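Local structure of coenzyme F420-dependent N(5),N(10)-methenyltetrahydromethanopterin reductase-related protein (Desulfurobacterium thermolithotrophum DSM 11699, 6HUZ) at residues A34-F39 against V46-P51; A85-P90 against K98-I103; Y159-N164 against K179-A184. The protein binds the iron-guanylylpyridinol cofactor and methenyl-tetrahydrofolate and, as a bacterial paralog of [Fe]-hydrogenase, uses tetrahydrofolate derivatives as substrates. One frame throughout, in Å; residues are numbered along the deposited sequence.

Interaction 1: residues A34-F39 against V46-P51; sequences AMAVEF and VTLSDP. With FE9 (iron-guanylyl pyridinol cofactor), chain B.
Val46 is the bump of this contact, its two methyls straddling the near side of helix 34-39. With CG1 anti to the backbone N (chi1 -173°) and CG2 beside it, the fork spreads along the helix: CG1 settles on the turn at Ala36, 3.8 Å from Ala36 CB, and CG2 fits against the root of the side chain one turn on, 3.7 Å from Phe39 CB. The hollow exists because Ala36 carries a single methyl, so the strand comes close, with 6.4 Å between the CA atoms of Ala36 and Val46. Leu48, two residues on, fills the other flank of that methyl, its CD1 lying 3.8 Å from Ala36 CB. Small alanine and branched aliphatics thus make a close fit between helix 34-39 and strand 46-49, whose axes run nearly antiparallel, at 166°; the side-chain contacts are apolar, and Val46 CG1 also lies 3.7 Å from Ala36 O. Phe39 offers only its CB here; its ring leads away from the strand.

Beyond the strand end the chain turns to the cofactor. Asp50 OD2 accepts from both ribose hydroxyls, 2.9 Å from FE9 O2' and 3.1 Å from FE9 O3', while Pro51 lies against the guanine. Strand 45-49 runs between strands 2-6 and 70-72 of the parallel sheet, with helix 32-41 packed on it and Tyr159 of strand 158-163 touching that helix too.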
loop_
_atom_site.group_PDB
_atom_site.type_symbol
_atom_site.label_atom_id
_atom_site.label_comp_id
_atom_site.label_asym_id
_atom_site.label_seq_id
_atom_site.Cartn_x
_atom_site.Cartn_y
_atom_site.Cartn_z
ATOM N N ALA A 34 19.949 -22.542 15.955
ATOM C CA ALA A 34 20.423 -22.986 14.631
ATOM C C ALA A 34 21.481 -22.013 14.085
ATOM O O ALA A 34 22.478 -22.456 13.518
ATOM C CB ALA A 34 19.244 -23.049 13.646
ATOM N N MET A 35 21.233 -20.698 14.248
ATOM C CA MET A 35 22.126 -19.629 13.813
ATOM C C MET A 35 23.469 -19.822 14.515
ATOM O O MET A 35 24.511 -19.777 13.878
ATOM C CB MET A 35 21.555 -18.256 14.185
ATOM C CG MET A 35 20.400 -17.824 13.295
ATOM S SD MET A 35 19.750 -16.234 13.787
ATOM C CE MET A 35 21.125 -15.198 13.501
ATOM N N ALA A 36 23.440 -20.003 15.813
ATOM C CA ALA A 36 24.658 -20.235 16.638
ATOM C C ALA A 36 25.446 -21.438 16.143
ATOM O O ALA A 36 26.648 -21.350 15.964
ATOM C CB ALA A 36 24.264 -20.453 18.093
ATOM N N VAL A 37 24.777 -22.569 15.944
ATOM C CA VAL A 37 25.417 -23.786 15.451
ATOM C C VAL A 37 26.111 -23.506 14.114
ATOM O O VAL A 37 27.259 -23.925 13.913
ATOM C CB VAL A 37 24.385 -24.939 15.350
ATOM C CG1 VAL A 37 24.863 -26.040 14.393
ATOM C CG2 VAL A 37 24.102 -25.527 16.741
ATOM N N GLU A 38 25.437 -22.797 13.200
ATOM C CA GLU A 38 26.034 -22.487 11.903
ATOM C C GLU A 38 27.271 -21.611 12.027
ATOM O O GLU A 38 28.239 -21.851 11.319
ATOM C CB GLU A 38 25.000 -21.797 10.975
ATOM C CG GLU A 38 23.993 -22.793 10.431
ATOM C CD GLU A 38 22.748 -22.211 9.777
ATOM O OE1 GLU A 38 21.831 -23.014 9.493
ATOM O OE2 GLU A 38 22.677 -20.977 9.552
ATOM N N PHE A 39 27.232 -20.579 12.892
ATOM C CA PHE A 39 28.385 -19.678 13.054
ATOM C C PHE A 39 29.542 -20.478 13.700
ATOM O O PHE A 39 30.710 -20.303 13.336
ATOM C CB PHE A 39 27.996 -18.440 13.920
ATOM C CG PHE A 39 26.899 -17.522 13.391
ATOM C CD1 PHE A 39 26.867 -17.141 12.061
ATOM C CD2 PHE A 39 25.918 -17.025 14.238
ATOM C CE1 PHE A 39 25.860 -16.293 11.581
ATOM C CE2 PHE A 39 24.918 -16.181 13.755
ATOM C CZ PHE A 39 24.905 -15.814 12.434
ATOM N N VAL A 46 31.445 -18.807 19.251
ATOM C CA VAL A 46 30.051 -18.541 19.538
ATOM C C VAL A 46 29.539 -18.869 20.935
ATOM O O VAL A 46 29.797 -19.940 21.497
ATOM C CB VAL A 46 29.235 -19.315 18.486
ATOM C CG1 VAL A 46 27.750 -18.983 18.587
ATOM C CG2 VAL A 46 29.743 -19.024 17.077
ATOM N N THR A 47 28.777 -17.925 21.472
ATOM C CA THR A 47 28.121 -18.031 22.765
ATOM C C THR A 47 26.630 -17.823 22.534
ATOM O O THR A 47 26.238 -16.939 21.757
ATOM C CB THR A 47 28.600 -16.943 23.719
ATOM O OG1 THR A 47 30.009 -17.062 23.886
ATOM C CG2 THR A 47 27.940 -17.041 25.086
ATOM N N LEU A 48 25.799 -18.625 23.211
ATOM C CA LEU A 48 24.355 -18.483 23.124
ATOM C C LEU A 48 23.885 -18.297 24.551
ATOM O O LEU A 48 24.110 -19.153 25.417
ATOM C CB LEU A 48 23.634 -19.655 22.459
ATOM C CG LEU A 48 22.138 -19.373 22.229
ATOM C CD1 LEU A 48 21.702 -19.744 20.830
ATOM C CD2 LEU A 48 21.280 -20.056 23.296
ATOM N N SER A 49 23.295 -17.154 24.808
ATOM C CA SER A 49 22.798 -16.813 26.118
ATOM C C SER A 49 21.283 -16.875 26.099
ATOM O O SER A 49 20.646 -16.308 25.209
ATOM C CB SER A 49 23.261 -15.419 26.520
ATOM O OG SER A 49 22.946 -15.145 27.876
ATOM N N ASP A 50 20.705 -17.576 27.070
ATOM C CA ASP A 50 19.247 -17.690 27.183
ATOM C C ASP A 50 18.947 -18.072 28.617
ATOM O O ASP A 50 19.550 -18.989 29.134
ATOM C CB ASP A 50 18.668 -18.726 26.213
ATOM C CG ASP A 50 17.150 -18.768 26.205
ATOM O OD1 ASP A 50 16.552 -18.942 27.283
ATOM O OD2 ASP A 50 16.562 -18.636 25.120
ATOM N N PRO A 51 18.015 -17.394 29.287
ATOM C CA PRO A 51 17.720 -17.742 30.683
ATOM C C PRO A 51 17.117 -19.121 30.902
ATOM O O PRO A 51 17.177 -19.624 32.012
ATOM C CB PRO A 51 16.714 -16.654 31.108
ATOM C CG PRO A 51 16.078 -16.224 29.876
ATOM C CD PRO A 51 17.160 -16.285 28.819
HETATM O O2 FE9 B . 9.301 -16.471 14.736
HETATM FE FE FE9 B . 11.540 -14.844 13.081
HETATM C C1F FE9 B . 12.236 -16.526 12.880
HETATM O O1F FE9 B . 12.671 -17.564 12.753
HETATM C C2F FE9 B . 11.987 -14.496 11.335
HETATM O O2F FE9 B . 12.298 -14.284 10.269
HETATM C C8 FE9 B . 13.143 -14.058 13.747
HETATM O O18 FE9 B . 14.042 -13.678 13.019
HETATM C C7 FE9 B . 13.281 -13.892 15.252
HETATM C C6 FE9 B . 12.141 -14.663 15.853
HETATM N N1 FE9 B . 11.197 -15.215 14.970
HETATM C C5 FE9 B . 12.051 -14.841 17.311
HETATM C C5M FE9 B . 13.069 -14.190 18.204
HETATM C C4 FE9 B . 10.923 -15.618 17.851
HETATM C C3 FE9 B . 9.922 -16.194 16.910
HETATM C C3M FE9 B . 8.754 -17.019 17.387
HETATM C C2 FE9 B . 10.115 -15.969 15.429
HETATM O O3P FE9 B . 10.819 -15.697 19.206
HETATM P P1 FE9 B . 11.248 -16.997 20.064
HETATM O O1P FE9 B . 11.290 -18.161 19.193
HETATM O O2P FE9 B . 10.065 -17.255 21.137
HETATM O "O5'" FE9 B . 12.664 -16.651 20.705
HETATM C "C5'" FE9 B . 12.819 -15.713 21.760
HETATM C "C4'" FE9 B . 13.868 -16.298 22.699
HETATM O "O4'" FE9 B . 14.209 -15.336 23.690
HETATM C "C1'" FE9 B . 14.501 -16.037 24.891
HETATM C "C2'" FE9 B . 13.460 -17.135 24.923
HETATM O "O2'" FE9 B . 13.789 -18.232 25.787
HETATM C "C3'" FE9 B . 13.375 -17.532 23.454
HETATM O "O3'" FE9 B . 14.210 -18.646 23.132
HETATM N N9A FE9 B . 14.503 -15.097 26.028
HETATM C C4A FE9 B . 15.599 -14.482 26.407
HETATM N N3A FE9 B . 16.888 -14.562 26.004
HETATM C C2A FE9 B . 17.818 -13.831 26.651
HETATM N N2A FE9 B . 19.087 -13.908 26.190
HETATM N N1A FE9 B . 17.545 -13.030 27.699
HETATM C C6A FE9 B . 16.310 -12.922 28.220
HETATM O O6A FE9 B . 16.070 -12.165 29.175
HETATM C C5A FE9 B . 15.226 -13.656 27.563
HETATM N N7A FE9 B . 13.904 -13.803 27.739
HETATM C C8A FE9 B . 13.476 -14.681 26.795
HETATM O O HOH W 1 9.348 -14.983 12.605
#

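Interaction 2: residues A85-P90 against K98-I103; sequences AILFTP and KIAETI. With FE9 (iron-guanylyl pyridinol cofactor), chain B.
Thr89 and Ile99 reach toward each other tip to tip, and Thr89 CG2 meets Ile99 CD1 at 3.5 Å, tighter than usual for two methyls. The torsion of Thr89 (chi1 51°) sets OG1 between its backbone N and carbonyl carbon and sends CG2 out to the helix, so this residue shows a methyl to Ile99 while its hydroxyl is hydrogen-bonded to Thr96. Leu87 behaves differently: it and Ile99 slide past each other in opposite directions, with Leu87 CD2 alongside Ile99 CG2 at 3.9 Å. The other branch of Leu87, CD1, rests 4.2 Å from Ala100 CB, where a small residue on the flank of the helix lets the leucine methyl come in beside it. Farther back, Ile103 extends CD1 to within 4.1 Å of Ala85 CB, a long side chain matched to a short one.

Ile99 also serves the cofactor: its CD1 sits 3.4 Å from FE9 N1A, over the guanine face opposite Pro51, and Lys98 NZ makes a weak hydrogen bond to the guanine oxygen O6A. Phe88, centre of an inverse gamma turn, packs on the pyridinol end of the cofactor instead, the methyl C5M lying 3.4 Å above one face of its ring, toward the rim. An aromatic here gives the pyridinol a flat apolar neighbour.

Helix 95-103 follows strand 84-87 in the beta-alpha-beta unit completed by strand 112-115. The strand pairs with 2-6 and 112-115, Tyr6 touches Ala85, Leu87 and Ile103, and helix 75-79 packs beside helix 95-103.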
loop_
_atom_site.group_PDB
_atom_site.type_symbol
_atom_site.label_atom_id
_atom_site.label_comp_id
_atom_site.label_asym_id
_atom_site.label_seq_id
_atom_site.Cartn_x
_atom_site.Cartn_y
_atom_site.Cartn_z
ATOM N N ALA A 85 26.417 -8.925 18.634
ATOM C CA ALA A 85 25.399 -9.368 19.579
ATOM C C ALA A 85 24.111 -9.448 18.760
ATOM O O ALA A 85 23.656 -8.429 18.242
ATOM C CB ALA A 85 25.258 -8.373 20.729
ATOM N N ILE A 86 23.561 -10.659 18.584
ATOM C CA ILE A 86 22.354 -10.866 17.802
ATOM C C ILE A 86 21.171 -11.107 18.729
ATOM O O ILE A 86 21.202 -12.047 19.521
ATOM C CB ILE A 86 22.494 -12.001 16.771
ATOM C CG1 ILE A 86 23.619 -11.665 15.764
ATOM C CG2 ILE A 86 21.134 -12.152 16.020
ATOM C CD1 ILE A 86 24.136 -12.823 14.983
ATOM N N LEU A 87 20.121 -10.275 18.606
ATOM C CA LEU A 87 18.956 -10.403 19.465
ATOM C C LEU A 87 17.836 -11.249 18.877
ATOM O O LEU A 87 16.966 -10.709 18.189
ATOM C CB LEU A 87 18.453 -9.004 19.844
ATOM C CG LEU A 87 19.479 -8.119 20.563
ATOM C CD1 LEU A 87 18.946 -6.722 20.759
ATOM C CD2 LEU A 87 19.873 -8.708 21.933
ATOM N N PHE A 88 17.854 -12.576 19.156
ATOM C CA PHE A 88 16.806 -13.520 18.715
ATOM C C PHE A 88 15.891 -13.545 19.970
ATOM O O PHE A 88 15.698 -14.581 20.587
ATOM C CB PHE A 88 17.425 -14.921 18.430
ATOM C CG PHE A 88 16.549 -15.765 17.538
ATOM C CD1 PHE A 88 15.556 -16.576 18.077
ATOM C CD2 PHE A 88 16.683 -15.710 16.151
ATOM C CE1 PHE A 88 14.694 -17.292 17.247
ATOM C CE2 PHE A 88 15.826 -16.441 15.321
ATOM C CZ PHE A 88 14.822 -17.206 15.874
ATOM N N THR A 89 15.388 -12.369 20.361
ATOM C CA THR A 89 14.622 -12.184 21.596
ATOM C C THR A 89 13.100 -12.084 21.382
ATOM O O THR A 89 12.631 -11.882 20.272
ATOM C CB THR A 89 15.248 -10.980 22.296
ATOM O OG1 THR A 89 15.335 -9.907 21.367
ATOM C CG2 THR A 89 16.673 -11.280 22.775
ATOM N N PRO A 90 12.309 -12.244 22.451
ATOM C CA PRO A 90 10.843 -12.236 22.279
ATOM C C PRO A 90 10.140 -11.066 21.585
ATOM O O PRO A 90 10.561 -9.920 21.630
ATOM C CB PRO A 90 10.315 -12.344 23.716
ATOM C CG PRO A 90 11.391 -12.994 24.483
ATOM C CD PRO A 90 12.688 -12.510 23.848
ATOM N N LYS A 98 15.193 -4.413 27.345
ATOM C CA LYS A 98 15.876 -4.722 28.585
ATOM C C LYS A 98 17.253 -5.324 28.320
ATOM O O LYS A 98 18.251 -4.827 28.843
ATOM C CB LYS A 98 15.013 -5.679 29.426
ATOM C CG LYS A 98 15.513 -5.883 30.854
ATOM C CD LYS A 98 15.520 -7.360 31.262
ATOM C CE LYS A 98 16.776 -8.067 30.809
ATOM N NZ LYS A 98 16.668 -9.544 30.924
ATOM N N ILE A 99 17.310 -6.387 27.502
ATOM C CA ILE A 99 18.572 -7.067 27.190
ATOM C C ILE A 99 19.572 -6.102 26.566
ATOM O O ILE A 99 20.723 -6.049 27.000
ATOM C CB ILE A 99 18.321 -8.302 26.271
ATOM C CG1 ILE A 99 17.451 -9.357 26.979
ATOM C CG2 ILE A 99 19.635 -8.936 25.828
ATOM C CD1 ILE A 99 16.598 -10.156 26.067
ATOM N N ALA A 100 19.140 -5.342 25.536
ATOM C CA ALA A 100 20.021 -4.389 24.856
ATOM C C ALA A 100 20.585 -3.324 25.808
ATOM O O ALA A 100 21.759 -2.974 25.727
ATOM C CB ALA A 100 19.265 -3.723 23.727
ATOM N N GLU A 101 19.757 -2.814 26.712
ATOM C CA GLU A 101 20.199 -1.785 27.646
ATOM C C GLU A 101 21.171 -2.353 28.673
ATOM O O GLU A 101 22.105 -1.674 29.091
ATOM C CB GLU A 101 18.968 -1.211 28.358
ATOM C CG GLU A 101 19.181 0.121 29.055
ATOM C CD GLU A 101 17.886 0.878 29.303
ATOM O OE1 GLU A 101 17.953 2.113 29.503
ATOM O OE2 GLU A 101 16.805 0.241 29.291
ATOM N N THR A 102 20.941 -3.601 29.081
ATOM C CA THR A 102 21.766 -4.280 30.087
ATOM C C THR A 102 23.154 -4.650 29.561
ATOM O O THR A 102 24.127 -4.498 30.294
ATOM C CB THR A 102 20.987 -5.502 30.601
ATOM O OG1 THR A 102 19.746 -5.057 31.150
ATOM C CG2 THR A 102 21.740 -6.295 31.643
ATOM N N ILE A 103 23.259 -5.134 28.301
ATOM C CA ILE A 103 24.568 -5.534 27.732
ATOM C C ILE A 103 25.362 -4.371 27.152
ATOM O O ILE A 103 26.570 -4.486 26.971
ATOM C CB ILE A 103 24.400 -6.632 26.650
ATOM C CG1 ILE A 103 23.754 -6.064 25.360
ATOM C CG2 ILE A 103 23.646 -7.842 27.230
ATOM C CD1 ILE A 103 23.534 -7.054 24.212
HETATM O O2 FE9 B . 9.301 -16.471 14.736
HETATM FE FE FE9 B . 11.540 -14.844 13.081
HETATM C C1F FE9 B . 12.236 -16.526 12.880
HETATM O O1F FE9 B . 12.671 -17.564 12.753
HETATM C C2F FE9 B . 11.987 -14.496 11.335
HETATM O O2F FE9 B . 12.298 -14.284 10.269
HETATM C C8 FE9 B . 13.143 -14.058 13.747
HETATM O O18 FE9 B . 14.042 -13.678 13.019
HETATM C C7 FE9 B . 13.281 -13.892 15.252
HETATM C C6 FE9 B . 12.141 -14.663 15.853
HETATM N N1 FE9 B . 11.197 -15.215 14.970
HETATM C C5 FE9 B . 12.051 -14.841 17.311
HETATM C C5M FE9 B . 13.069 -14.190 18.204
HETATM C C4 FE9 B . 10.923 -15.618 17.851
HETATM C C3 FE9 B . 9.922 -16.194 16.910
HETATM C C3M FE9 B . 8.754 -17.019 17.387
HETATM C C2 FE9 B . 10.115 -15.969 15.429
HETATM O O3P FE9 B . 10.819 -15.697 19.206
HETATM P P1 FE9 B . 11.248 -16.997 20.064
HETATM O O1P FE9 B . 11.290 -18.161 19.193
HETATM O O2P FE9 B . 10.065 -17.255 21.137
HETATM O "O5'" FE9 B . 12.664 -16.651 20.705
HETATM C "C5'" FE9 B . 12.819 -15.713 21.760
HETATM C "C4'" FE9 B . 13.868 -16.298 22.699
HETATM O "O4'" FE9 B . 14.209 -15.336 23.690
HETATM C "C1'" FE9 B . 14.501 -16.037 24.891
HETATM C "C2'" FE9 B . 13.460 -17.135 24.923
HETATM O "O2'" FE9 B . 13.789 -18.232 25.787
HETATM C "C3'" FE9 B . 13.375 -17.532 23.454
HETATM O "O3'" FE9 B . 14.210 -18.646 23.132
HETATM N N9A FE9 B . 14.503 -15.097 26.028
HETATM C C4A FE9 B . 15.599 -14.482 26.407
HETATM N N3A FE9 B . 16.888 -14.562 26.004
HETATM C C2A FE9 B . 17.818 -13.831 26.651
HETATM N N2A FE9 B . 19.087 -13.908 26.190
HETATM N N1A FE9 B . 17.545 -13.030 27.699
HETATM C C6A FE9 B . 16.310 -12.922 28.220
HETATM O O6A FE9 B . 16.070 -12.165 29.175
HETATM C C5A FE9 B . 15.226 -13.656 27.563
HETATM N N7A FE9 B . 13.904 -13.803 27.739
HETATM C C8A FE9 B . 13.476 -14.681 26.795
HETATM O O HOH W 1 9.348 -14.983 12.605
#

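Interaction 3: residues Y159-N164 against K179-A184; sequences YLIATN and KLKKLA. With EDO (1,2-ethanediol), chain F.
Ile161, the residue with the most surface buried here, divides its two branches between Leu180 and the backbone at Lys181. CG1 lies anti to the carbonyl carbon (chi1 -61°), which carries CD1 out to the helix backbone, 3.8 Å from Lys181 N; CG2 instead meets Leu180, 3.8 Å from its CD1. The Ile161 and Leu180 side chains cross at a slant, so that one isoleucine covers both the side chain and the main chain of a helical turn. A beta-branched residue suits this strand position, since it presents two separate methyl-bearing arms to the helix.

Ala184 comes next in burial, paired with Tyr159. The alanine methyl sits at the edge of the tyrosine ring, close to its plane, with Ala184 CB 3.8 Å from Tyr159 CD2. Because alanine is small, the backbones draw together at this end, 6.4 Å between the CA atoms of Tyr159 and Ala184, against 7.2 Å between those of Ile161 and Leu180. The ring is also engaged by His156, edge to face.

Lys181 adds a rim: its backbone N and the aliphatic CG lie by Ile161 CD1, while CB points away from the strand. Its partly exposed chain lies at the margin of the contact, and its ammonium makes a long, weak ion pair with Glu178.

Strand and helix run almost exactly antiparallel, at 178°. They are the first two elements of a beta-alpha-beta crossover, in which helix 174-186 leads from strand 158-163 to its parallel neighbour 190-195.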
loop_
_atom_site.group_PDB
_atom_site.type_symbol
_atom_site.label_atom_id
_atom_site.label_comp_id
_atom_site.label_asym_id
_atom_site.label_seq_id
_atom_site.Cartn_x
_atom_site.Cartn_y
_atom_site.Cartn_z
ATOM N N TYR A 159 20.513 -13.612 4.823
ATOM C CA TYR A 159 20.251 -12.703 5.936
ATOM C C TYR A 159 19.985 -11.293 5.327
ATOM O O TYR A 159 20.601 -10.931 4.314
ATOM C CB TYR A 159 21.432 -12.580 6.884
ATOM C CG TYR A 159 21.620 -13.754 7.816
ATOM C CD1 TYR A 159 20.735 -13.988 8.861
ATOM C CD2 TYR A 159 22.693 -14.628 7.661
ATOM C CE1 TYR A 159 20.908 -15.057 9.727
ATOM C CE2 TYR A 159 22.880 -15.701 8.528
ATOM C CZ TYR A 159 21.980 -15.914 9.557
ATOM O OH TYR A 159 22.122 -16.972 10.412
ATOM N N LEU A 160 19.100 -10.519 5.966
ATOM C CA LEU A 160 18.820 -9.153 5.585
ATOM C C LEU A 160 19.603 -8.345 6.602
ATOM O O LEU A 160 19.394 -8.523 7.811
ATOM C CB LEU A 160 17.322 -8.834 5.656
ATOM C CG LEU A 160 16.415 -9.721 4.822
ATOM C CD1 LEU A 160 14.989 -9.124 4.769
ATOM C CD2 LEU A 160 16.945 -9.892 3.429
ATOM N N ILE A 161 20.516 -7.486 6.111
ATOM C CA ILE A 161 21.424 -6.651 6.906
ATOM C C ILE A 161 21.143 -5.186 6.681
ATOM O O ILE A 161 21.261 -4.660 5.559
ATOM C CB ILE A 161 22.920 -7.018 6.601
ATOM C CG1 ILE A 161 23.202 -8.483 6.961
ATOM C CG2 ILE A 161 23.910 -6.098 7.349
ATOM C CD1 ILE A 161 24.437 -9.037 6.240
ATOM N N ALA A 162 20.761 -4.513 7.751
ATOM C CA ALA A 162 20.393 -3.091 7.668
ATOM C C ALA A 162 21.570 -2.167 7.394
ATOM O O ALA A 162 22.588 -2.271 8.051
ATOM C CB ALA A 162 19.705 -2.662 8.965
ATOM N N THR A 163 21.409 -1.242 6.443
ATOM C CA THR A 163 22.438 -0.267 6.101
ATOM C C THR A 163 21.933 1.140 6.497
ATOM O O THR A 163 20.804 1.290 6.956
ATOM C CB THR A 163 22.730 -0.286 4.592
ATOM O OG1 THR A 163 21.625 0.299 3.904
ATOM C CG2 THR A 163 23.019 -1.690 4.065
ATOM N N ASN A 164 22.786 2.166 6.293
ATOM C CA ASN A 164 22.449 3.555 6.601
ATOM C C ASN A 164 21.655 4.213 5.467
ATOM O O ASN A 164 21.304 5.387 5.576
ATOM C CB ASN A 164 23.725 4.368 6.831
ATOM C CG ASN A 164 24.570 3.854 7.975
ATOM O OD1 ASN A 164 24.089 3.699 9.100
ATOM N ND2 ASN A 164 25.853 3.574 7.724
ATOM N N LYS A 179 31.498 -7.209 8.894
ATOM C CA LYS A 179 31.492 -8.343 9.823
ATOM C C LYS A 179 30.203 -9.149 9.651
ATOM O O LYS A 179 30.260 -10.369 9.620
ATOM C CB LYS A 179 31.623 -7.876 11.277
ATOM C CG LYS A 179 33.014 -7.396 11.649
ATOM C CD LYS A 179 33.135 -7.220 13.136
ATOM C CE LYS A 179 34.281 -6.308 13.505
ATOM N NZ LYS A 179 34.505 -6.278 14.977
ATOM N N LEU A 180 29.047 -8.461 9.510
ATOM C CA LEU A 180 27.755 -9.122 9.346
ATOM C C LEU A 180 27.726 -9.863 8.032
ATOM O O LEU A 180 27.333 -11.033 7.994
ATOM C CB LEU A 180 26.621 -8.091 9.435
ATOM C CG LEU A 180 26.588 -7.325 10.764
ATOM C CD1 LEU A 180 25.370 -6.433 10.846
ATOM C CD2 LEU A 180 26.645 -8.278 11.951
ATOM N N LYS A 181 28.179 -9.202 6.952
ATOM C CA LYS A 181 28.249 -9.835 5.637
ATOM C C LYS A 181 29.075 -11.132 5.725
ATOM O O LYS A 181 28.706 -12.132 5.108
ATOM C CB LYS A 181 28.907 -8.898 4.614
ATOM C CG LYS A 181 27.975 -7.847 4.072
ATOM C CD LYS A 181 28.731 -6.793 3.253
ATOM C CE LYS A 181 29.242 -7.317 1.927
ATOM N NZ LYS A 181 29.910 -6.240 1.133
ATOM N N LYS A 182 30.193 -11.108 6.483
ATOM C CA LYS A 182 31.067 -12.276 6.654
ATOM C C LYS A 182 30.322 -13.388 7.405
ATOM O O LYS A 182 30.372 -14.540 6.984
ATOM C CB LYS A 182 32.374 -11.878 7.359
ATOM C CG LYS A 182 33.407 -12.992 7.406
ATOM C CD LYS A 182 34.799 -12.463 7.724
ATOM C CE LYS A 182 35.651 -13.418 8.541
ATOM N NZ LYS A 182 35.704 -14.789 7.962
ATOM N N LEU A 183 29.590 -13.054 8.493
ATOM C CA LEU A 183 28.828 -14.080 9.215
ATOM C C LEU A 183 27.903 -14.800 8.216
ATOM O O LEU A 183 27.828 -16.034 8.235
ATOM C CB LEU A 183 28.017 -13.483 10.388
ATOM C CG LEU A 183 28.862 -13.084 11.599
ATOM C CD1 LEU A 183 28.009 -12.481 12.713
ATOM C CD2 LEU A 183 29.658 -14.264 12.136
ATOM N N ALA A 184 27.242 -14.032 7.311
ATOM C CA ALA A 184 26.361 -14.585 6.300
ATOM C C ALA A 184 27.116 -15.441 5.272
ATOM O O ALA A 184 26.803 -16.623 5.108
ATOM C CB ALA A 184 25.613 -13.453 5.587
HETATM C C1 EDO F . 32.606 -10.935 3.718
HETATM O O1 EDO F . 31.525 -11.644 3.104
HETATM C C2 EDO F . 32.101 -9.574 4.224
HETATM O O2 EDO F . 33.114 -8.828 4.889
#

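In the fold
All three contacts are buried strand-helix packings with apolar chemistry, and in each the two elements run nearly antiparallel. Interactions 1 and 2 serve the same six-stranded parallel sheet and border the same cofactor: interaction 1 supplies a carboxylate to the ribose and a proline to one face of the guanine, interaction 2 an isoleucine to the other face, a weakly bonded lysine, and an aromatic ring to the pyridinol. Interaction 3 lies on the strand pair 158-163 and 190-195 and has a lysine at its margin. Helix 32-41 joins them: Phe39 CE2 is 3.7 Å from Ile86 CD1 of interaction 2, and Phe39 CE1 is 3.7 Å from Leu183 CB of interaction 3. Interactions 2 and 3 do not touch.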